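Long-range contact in histone deacetylase complex subunit SAP18 (Mus musculus, PDB 4A6Q), which enhances transcriptional repression by SIN3 and HDAC1 and serves as an auxiliary component of the splicing-dependent exon junction complex: residues A[25-30]-A[57-62]. Numbering follows the deposited sequence. Where two conformers were deposited one is given.
Sequences TCPLLL and QIYTWM
Residues L28 to L30 and Q57 to T60 pair as antiparallel strands whose short axes make 148° between their N-to-C directions and approach to 4.6 Å, with four backbone hydrogen bonds linking L28 with T60 and L30 with I58. They are the first two strands of SAP18's ubiquitin-like fold, and 56-60 is an outermost strand of the sheet. L29 and Y59 form the non-hydrogen-bonded pair between these bonded pairs, and their side chains lie on the sheet face opposite L28, L30, I58 and T60. The face carrying those four residues turns to the core beneath helix 66-76, where L30 touches L69 and I58 touches L72. There CG2 of T60 meets L28 CD1 at 4.0 Å and L30 CD2 at 4.1 Å; the L28 and T60 side chains lie side by side, whereas L30 crosses T60 obliquely. With CG between its backbone N and carbonyl carbon (chi1 61°), L28 brings CG to 3.5 Å from T60 O. Its other methyl, CD2, reaches the selenium atom SE of selenomethionine M62 at 3.8 Å. On the more exposed face, both methyls of L29 approach the amide oxygen OE1 of Q57, while Q57 NE2 is hydrogen-bonded to E55.

Ahead of the paired strand, P27 packs over one face of the W61 indole: its CA lies 4.1 Å from the five-membered ring centroid, 23° off the normal, a CH-pi contact, and its CB rests above the ring, displaced toward the rim. The same indole also ties the loop leading into strand 28-35 to the end of strand 56-60, because W61 NE1 donates to T25 O at 2.9 Å. That oxygen lies in the indole plane, yet NE1 stands above the T25 carbonyl plane.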
loop_
_atom_site.group_PDB
_atom_site.type_symbol
_atom_site.label_atom_id
_atom_site.label_comp_id
_atom_site.label_asym_id
_atom_site.label_seq_id
_atom_site.Cartn_x
_atom_site.Cartn_y
_atom_site.Cartn_z
ATOM N N THR A 25 20.072 4.440 -3.016
ATOM C CA THR A 25 19.319 3.194 -2.844
ATOM C C THR A 25 18.645 2.869 -4.160
ATOM O O THR A 25 17.927 3.705 -4.713
ATOM C CB THR A 25 18.220 3.384 -1.793
ATOM O OG1 THR A 25 18.816 3.768 -0.552
ATOM C CG2 THR A 25 17.407 2.075 -1.569
ATOM N N CYS A 26 18.872 1.678 -4.685
ATOM C CA CYS A 26 18.197 1.289 -5.912
ATOM C C CYS A 26 16.700 1.190 -5.628
ATOM O O CYS A 26 16.283 0.655 -4.602
ATOM C CB CYS A 26 18.764 -0.033 -6.407
ATOM S SG CYS A 26 20.531 0.103 -6.879
ATOM N N PRO A 27 15.869 1.735 -6.535
ATOM C CA PRO A 27 14.431 1.645 -6.283
ATOM C C PRO A 27 13.913 0.216 -6.408
ATOM O O PRO A 27 14.506 -0.649 -7.081
ATOM C CB PRO A 27 13.823 2.542 -7.375
ATOM C CG PRO A 27 14.832 2.582 -8.465
ATOM C CD PRO A 27 16.207 2.418 -7.800
ATOM N N LEU A 28 12.798 -0.019 -5.729
ATOM C CA LEU A 28 12.076 -1.258 -5.823
ATOM C C LEU A 28 11.025 -1.145 -6.925
ATOM O O LEU A 28 10.588 -0.040 -7.273
ATOM C CB LEU A 28 11.397 -1.580 -4.484
ATOM C CG LEU A 28 10.356 -0.614 -3.921
ATOM C CD1 LEU A 28 8.951 -1.124 -4.267
ATOM C CD2 LEU A 28 10.490 -0.461 -2.421
ATOM N N LEU A 29 10.648 -2.269 -7.488
ATOM C CA LEU A 29 9.584 -2.296 -8.483
ATOM C C LEU A 29 8.300 -2.648 -7.748
ATOM O O LEU A 29 8.157 -3.750 -7.211
ATOM C CB LEU A 29 9.902 -3.283 -9.638
ATOM C CG LEU A 29 8.988 -3.165 -10.879
ATOM C CD1 LEU A 29 9.647 -3.752 -12.138
ATOM C CD2 LEU A 29 7.663 -3.848 -10.640
ATOM N N LEU A 30 7.365 -1.699 -7.730
ATOM C CA LEU A 30 6.082 -1.857 -7.032
ATOM C C LEU A 30 4.990 -2.194 -8.055
ATOM O O LEU A 30 4.833 -1.492 -9.025
ATOM C CB LEU A 30 5.751 -0.533 -6.362
ATOM C CG LEU A 30 4.405 -0.427 -5.620
ATOM C CD1 LEU A 30 4.420 -1.384 -4.436
ATOM C CD2 LEU A 30 4.122 0.998 -5.202
ATOM N N GLN A 57 3.026 -0.538 -12.966
ATOM C CA GLN A 57 4.298 -0.763 -12.287
ATOM C C GLN A 57 5.031 0.533 -12.052
ATOM O O GLN A 57 5.033 1.404 -12.919
ATOM C CB GLN A 57 5.183 -1.756 -13.082
ATOM C CG GLN A 57 4.562 -3.124 -13.041
ATOM C CD GLN A 57 5.404 -4.197 -13.692
ATOM O OE1 GLN A 57 6.532 -3.944 -14.146
ATOM N NE2 GLN A 57 4.878 -5.417 -13.708
ATOM N N ILE A 58 5.636 0.671 -10.861
ATOM C CA ILE A 58 6.243 1.939 -10.445
ATOM C C ILE A 58 7.598 1.649 -9.804
ATOM O O ILE A 58 7.737 0.669 -9.102
ATOM C CB ILE A 58 5.343 2.635 -9.386
ATOM C CG1 ILE A 58 4.046 3.115 -10.057
ATOM C CG2 ILE A 58 6.052 3.786 -8.671
ATOM C CD1 ILE A 58 3.025 3.675 -9.049
ATOM N N TYR A 59 8.608 2.464 -10.125
ATOM C CA TYR A 59 9.865 2.407 -9.393
ATOM C C TYR A 59 9.758 3.400 -8.253
ATOM O O TYR A 59 9.500 4.598 -8.482
ATOM C CB TYR A 59 11.021 2.855 -10.289
ATOM C CG TYR A 59 11.453 1.870 -11.330
ATOM C CD1 TYR A 59 11.716 0.566 -10.994
ATOM C CD2 TYR A 59 11.571 2.254 -12.658
ATOM C CE1 TYR A 59 12.130 -0.358 -11.970
ATOM C CE2 TYR A 59 11.968 1.362 -13.624
ATOM C CZ TYR A 59 12.241 0.066 -13.270
ATOM O OH TYR A 59 12.635 -0.825 -14.241
ATOM N N THR A 60 10.014 2.954 -7.030
ATOM C CA THR A 60 9.875 3.813 -5.873
ATOM C C THR A 60 10.767 3.290 -4.763
ATOM O O THR A 60 11.639 2.452 -5.008
ATOM C CB THR A 60 8.381 3.948 -5.453
ATOM O OG1 THR A 60 8.221 5.017 -4.495
ATOM C CG2 THR A 60 7.827 2.627 -4.872
ATOM N N TRP A 61 10.550 3.782 -3.550
ATOM C CA TRP A 61 11.369 3.439 -2.391
ATOM C C TRP A 61 10.475 3.125 -1.178
ATOM O O TRP A 61 9.270 3.336 -1.231
ATOM C CB TRP A 61 12.330 4.575 -2.050
ATOM C CG TRP A 61 13.379 4.815 -3.103
ATOM C CD1 TRP A 61 14.666 4.290 -3.146
ATOM C CD2 TRP A 61 13.236 5.626 -4.268
ATOM N NE1 TRP A 61 15.307 4.744 -4.282
ATOM C CE2 TRP A 61 14.455 5.562 -4.980
ATOM C CE3 TRP A 61 12.193 6.421 -4.777
ATOM C CZ2 TRP A 61 14.661 6.259 -6.174
ATOM C CZ3 TRP A 61 12.395 7.092 -5.949
ATOM C CH2 TRP A 61 13.614 7.010 -6.647
HETATM N N MSE A 62 11.057 2.592 -0.103
HETATM C CA MSE A 62 10.286 2.169 1.078
HETATM C C MSE A 62 9.618 3.320 1.818
HETATM O O MSE A 62 8.725 3.080 2.620
HETATM C CB MSE A 62 11.173 1.364 2.049
HETATM C CG MSE A 62 11.653 0.063 1.481
HETATM SE SE MSE A 62 10.153 -1.125 1.295
HETATM C CE MSE A 62 9.435 -1.108 3.091
#